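Local coordinates for hemolysin activator protein CdiB (Acinetobacter baumannii ACICU, PDB 6WIL), which probably exports its partner toxin across the outer membrane in contact-dependent growth inhibition, as a two-partner secretion transporter of the Omp85 superfamily, at residues A[463-472]-A[513-521]. Residues are numbered along the deposited sequence; the frame is centred on the assembly and turned at random.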
loop_
_atom_site.group_PDB
_atom_site.type_symbol
_atom_site.label_atom_id
_atom_site.label_comp_id
_atom_site.label_asym_id
_atom_site.label_seq_id
_atom_site.Cartn_x
_atom_site.Cartn_y
_atom_site.Cartn_z
ATOM N N VAL A 463 10.727 16.715 7.453
ATOM C CA VAL A 463 11.615 16.552 8.602
ATOM C C VAL A 463 10.993 17.170 9.850
ATOM O O VAL A 463 10.941 18.396 9.979
ATOM C CB VAL A 463 12.997 17.174 8.335
ATOM C CG1 VAL A 463 13.937 16.877 9.491
ATOM C CG2 VAL A 463 13.548 16.675 7.011
ATOM N N ARG A 464 10.533 16.339 10.786
ATOM C CA ARG A 464 9.849 16.867 11.961
ATOM C C ARG A 464 10.821 17.618 12.874
ATOM O O ARG A 464 12.039 17.424 12.831
ATOM C CB ARG A 464 9.152 15.747 12.733
ATOM C CG ARG A 464 7.797 15.364 12.159
ATOM C CD ARG A 464 7.280 14.091 12.790
ATOM N NE ARG A 464 8.099 12.947 12.407
ATOM C CZ ARG A 464 7.911 11.707 12.847
ATOM N NH1 ARG A 464 8.711 10.734 12.437
ATOM N NH2 ARG A 464 6.926 11.438 13.696
ATOM N N GLY A 465 10.260 18.490 13.709
ATOM C CA GLY A 465 11.049 19.385 14.526
ATOM C C GLY A 465 11.317 20.733 13.895
ATOM O O GLY A 465 11.941 21.587 14.533
ATOM N N PHE A 466 10.872 20.952 12.661
ATOM C CA PHE A 466 11.045 22.216 11.960
ATOM C C PHE A 466 9.679 22.788 11.609
ATOM O O PHE A 466 8.754 22.041 11.264
ATOM C CB PHE A 466 11.895 22.036 10.696
ATOM C CG PHE A 466 13.359 21.829 10.973
ATOM C CD1 PHE A 466 14.201 22.914 11.169
ATOM C CD2 PHE A 466 13.893 20.552 11.040
ATOM C CE1 PHE A 466 15.546 22.728 11.427
ATOM C CE2 PHE A 466 15.236 20.360 11.295
ATOM C CZ PHE A 466 16.065 21.450 11.488
ATOM N N ASP A 467 9.565 24.120 11.696
ATOM C CA ASP A 467 8.265 24.769 11.540
ATOM C C ASP A 467 7.805 24.765 10.087
ATOM O O ASP A 467 6.597 24.785 9.810
ATOM C CB ASP A 467 8.323 26.205 12.063
ATOM C CG ASP A 467 9.535 26.967 11.564
ATOM O OD1 ASP A 467 9.793 26.965 10.329
ATOM O OD2 ASP A 467 10.230 27.579 12.411
ATOM N N GLY A 468 8.754 24.757 9.150
ATOM C CA GLY A 468 8.422 24.825 7.746
ATOM C C GLY A 468 8.255 26.201 7.149
ATOM O O GLY A 468 7.773 26.303 6.008
ATOM N N GLU A 469 8.625 27.261 7.870
ATOM C CA GLU A 469 8.595 28.578 7.243
ATOM C C GLU A 469 9.661 28.694 6.169
ATOM O O GLU A 469 9.484 29.405 5.173
ATOM C CB GLU A 469 8.783 29.680 8.278
ATOM C CG GLU A 469 10.182 29.780 8.850
ATOM C CD GLU A 469 10.261 30.818 9.935
ATOM O OE1 GLU A 469 10.278 32.014 9.592
ATOM O OE2 GLU A 469 10.269 30.429 11.125
ATOM N N LEU A 470 10.778 28.016 6.361
ATOM C CA LEU A 470 11.840 27.979 5.374
ATOM C C LEU A 470 12.179 26.525 5.142
ATOM O O LEU A 470 12.413 25.786 6.103
ATOM C CB LEU A 470 13.091 28.752 5.824
ATOM C CG LEU A 470 12.916 30.246 6.082
ATOM C CD1 LEU A 470 14.147 30.812 6.753
ATOM C CD2 LEU A 470 12.598 31.019 4.803
HETATM N N MSE A 471 12.164 26.110 3.880
HETATM C CA MSE A 471 12.476 24.726 3.542
HETATM C C MSE A 471 13.662 24.659 2.589
HETATM O O MSE A 471 13.838 25.537 1.748
HETATM C CB MSE A 471 11.264 24.032 2.922
HETATM C CG MSE A 471 10.075 23.948 3.862
HETATM SE SE MSE A 471 8.486 23.193 2.996
HETATM C CE MSE A 471 8.862 21.284 3.253
ATOM N N LEU A 472 14.496 23.639 2.761
ATOM C CA LEU A 472 15.532 23.330 1.788
ATOM C C LEU A 472 14.910 22.540 0.643
ATOM O O LEU A 472 13.924 21.830 0.826
ATOM C CB LEU A 472 16.665 22.532 2.439
ATOM C CG LEU A 472 17.206 23.107 3.751
ATOM C CD1 LEU A 472 18.207 22.158 4.370
ATOM C CD2 LEU A 472 17.837 24.485 3.545
ATOM N N GLN A 513 23.888 23.799 2.571
ATOM C CA GLN A 513 22.491 23.904 2.974
ATOM C C GLN A 513 21.701 22.668 2.568
ATOM O O GLN A 513 20.545 22.770 2.161
ATOM C CB GLN A 513 21.853 25.161 2.382
ATOM C CG GLN A 513 22.605 26.437 2.692
ATOM C CD GLN A 513 21.679 27.614 2.895
ATOM O OE1 GLN A 513 20.504 27.559 2.538
ATOM N NE2 GLN A 513 22.199 28.682 3.488
ATOM N N ARG A 514 22.311 21.497 2.680
ATOM C CA ARG A 514 21.761 20.289 2.093
ATOM C C ARG A 514 21.267 19.280 3.123
ATOM O O ARG A 514 20.885 18.168 2.743
ATOM C CB ARG A 514 22.812 19.629 1.195
ATOM C CG ARG A 514 23.634 20.611 0.368
ATOM C CD ARG A 514 24.641 19.878 -0.509
ATOM N NE ARG A 514 25.567 19.067 0.280
ATOM C CZ ARG A 514 26.593 18.390 -0.229
ATOM N NH1 ARG A 514 27.377 17.678 0.568
ATOM N NH2 ARG A 514 26.834 18.426 -1.532
ATOM N N TYR A 515 21.260 19.628 4.407
ATOM C CA TYR A 515 20.990 18.643 5.443
ATOM C C TYR A 515 20.152 19.239 6.564
ATOM O O TYR A 515 20.369 20.380 6.981
ATOM C CB TYR A 515 22.292 18.081 6.019
ATOM C CG TYR A 515 22.076 16.974 7.020
ATOM C CD1 TYR A 515 21.802 15.683 6.600
ATOM C CD2 TYR A 515 22.145 17.218 8.387
ATOM C CE1 TYR A 515 21.605 14.660 7.505
ATOM C CE2 TYR A 515 21.946 16.199 9.304
ATOM C CZ TYR A 515 21.676 14.920 8.855
ATOM O OH TYR A 515 21.476 13.895 9.751
ATOM N N LEU A 516 19.200 18.447 7.052
ATOM C CA LEU A 516 18.372 18.806 8.194
ATOM C C LEU A 516 18.300 17.627 9.150
ATOM O O LEU A 516 18.225 16.472 8.723
ATOM C CB LEU A 516 16.955 19.209 7.767
ATOM C CG LEU A 516 16.777 20.592 7.139
ATOM C CD1 LEU A 516 15.337 20.811 6.707
ATOM C CD2 LEU A 516 17.225 21.684 8.095
ATOM N N LEU A 517 18.328 17.927 10.446
ATOM C CA LEU A 517 18.169 16.919 11.488
ATOM C C LEU A 517 17.267 17.496 12.564
ATOM O O LEU A 517 17.627 18.479 13.218
ATOM C CB LEU A 517 19.519 16.505 12.084
ATOM C CG LEU A 517 19.446 15.565 13.292
ATOM C CD1 LEU A 517 19.097 14.150 12.872
ATOM C CD2 LEU A 517 20.740 15.588 14.092
ATOM N N GLY A 518 16.094 16.893 12.737
ATOM C CA GLY A 518 15.166 17.321 13.764
ATOM C C GLY A 518 14.783 16.184 14.686
ATOM O O GLY A 518 14.980 15.011 14.350
ATOM N N SER A 519 14.244 16.512 15.857
ATOM C CA SER A 519 13.813 15.500 16.807
ATOM C C SER A 519 12.483 15.919 17.414
ATOM O O SER A 519 12.199 17.110 17.562
ATOM C CB SER A 519 14.853 15.271 17.910
ATOM O OG SER A 519 14.553 14.099 18.649
ATOM N N VAL A 520 11.673 14.924 17.766
ATOM C CA VAL A 520 10.312 15.142 18.241
ATOM C C VAL A 520 10.031 14.190 19.394
ATOM O O VAL A 520 10.422 13.019 19.357
ATOM C CB VAL A 520 9.288 14.953 17.099
ATOM C CG1 VAL A 520 7.916 14.585 17.642
ATOM C CG2 VAL A 520 9.199 16.215 16.263
ATOM N N LEU A 521 9.364 14.701 20.428
ATOM C CA LEU A 521 8.885 13.899 21.547
ATOM C C LEU A 521 7.422 14.240 21.789
ATOM O O LEU A 521 7.066 15.420 21.876
ATOM C CB LEU A 521 9.713 14.159 22.810
ATOM C CG LEU A 521 9.354 13.349 24.058
ATOM C CD1 LEU A 521 9.710 11.882 23.877
ATOM C CD2 LEU A 521 10.036 13.927 25.288
#
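Leu-516 stands between Phe-466 and Leu-472, its CD2 over the Phe-466 ring and its branch point CG, with CD1 beside it, against Leu-472. CD2 lies over a face of the Phe-466 ring, 4.0 Å from the centroid and 28° off the normal, a CH-pi contact that comes closest at Phe-466 CZ. With CG anti to the carbonyl carbon of Phe-466 (chi1 -74°), the far end of that ring swings down to the strand: CE2 comes 3.6 Å from Leu-517 O, approached obliquely, and the backbone N of Gly-518 lies at the ring edge, near its plane. Leu-472 meets Leu-516 tip to tip, its CD1 3.5 Å from Leu-516 CG; Leu-472 CD1 also sits 3.3 Å from Gln-513 O. Segment 463-472 belongs to the long loop between barrel strands 432-444 and 476-487; it folds against the inner wall of the 16-stranded barrel, on strand 515-526, and carries the VRGF sequence, the VRGY/F motif of loop L6 in Omp85 and two-partner secretion transporters. The four motif residues, Val-463 to Phe-466, form a type II turn against the wall. There Gly-465 and Gly-518 draw together to 4.7 Å between CA atoms, and Gly-518 CA makes a CA-H...O contact of 3.3 Å with Arg-464 O. Val-520 CG2 packs 3.6 Å from Arg-464 CB, before the arginine chain bends at chi3 (-68°) and runs to strands 476-487 and 493-505, where its guanidinium forms salt bridges with Glu-483 and Asp-500. Away from the wall, Asp-467 OD1 accepts a hydrogen bond from the backbone N of Glu-469 in an Asx turn.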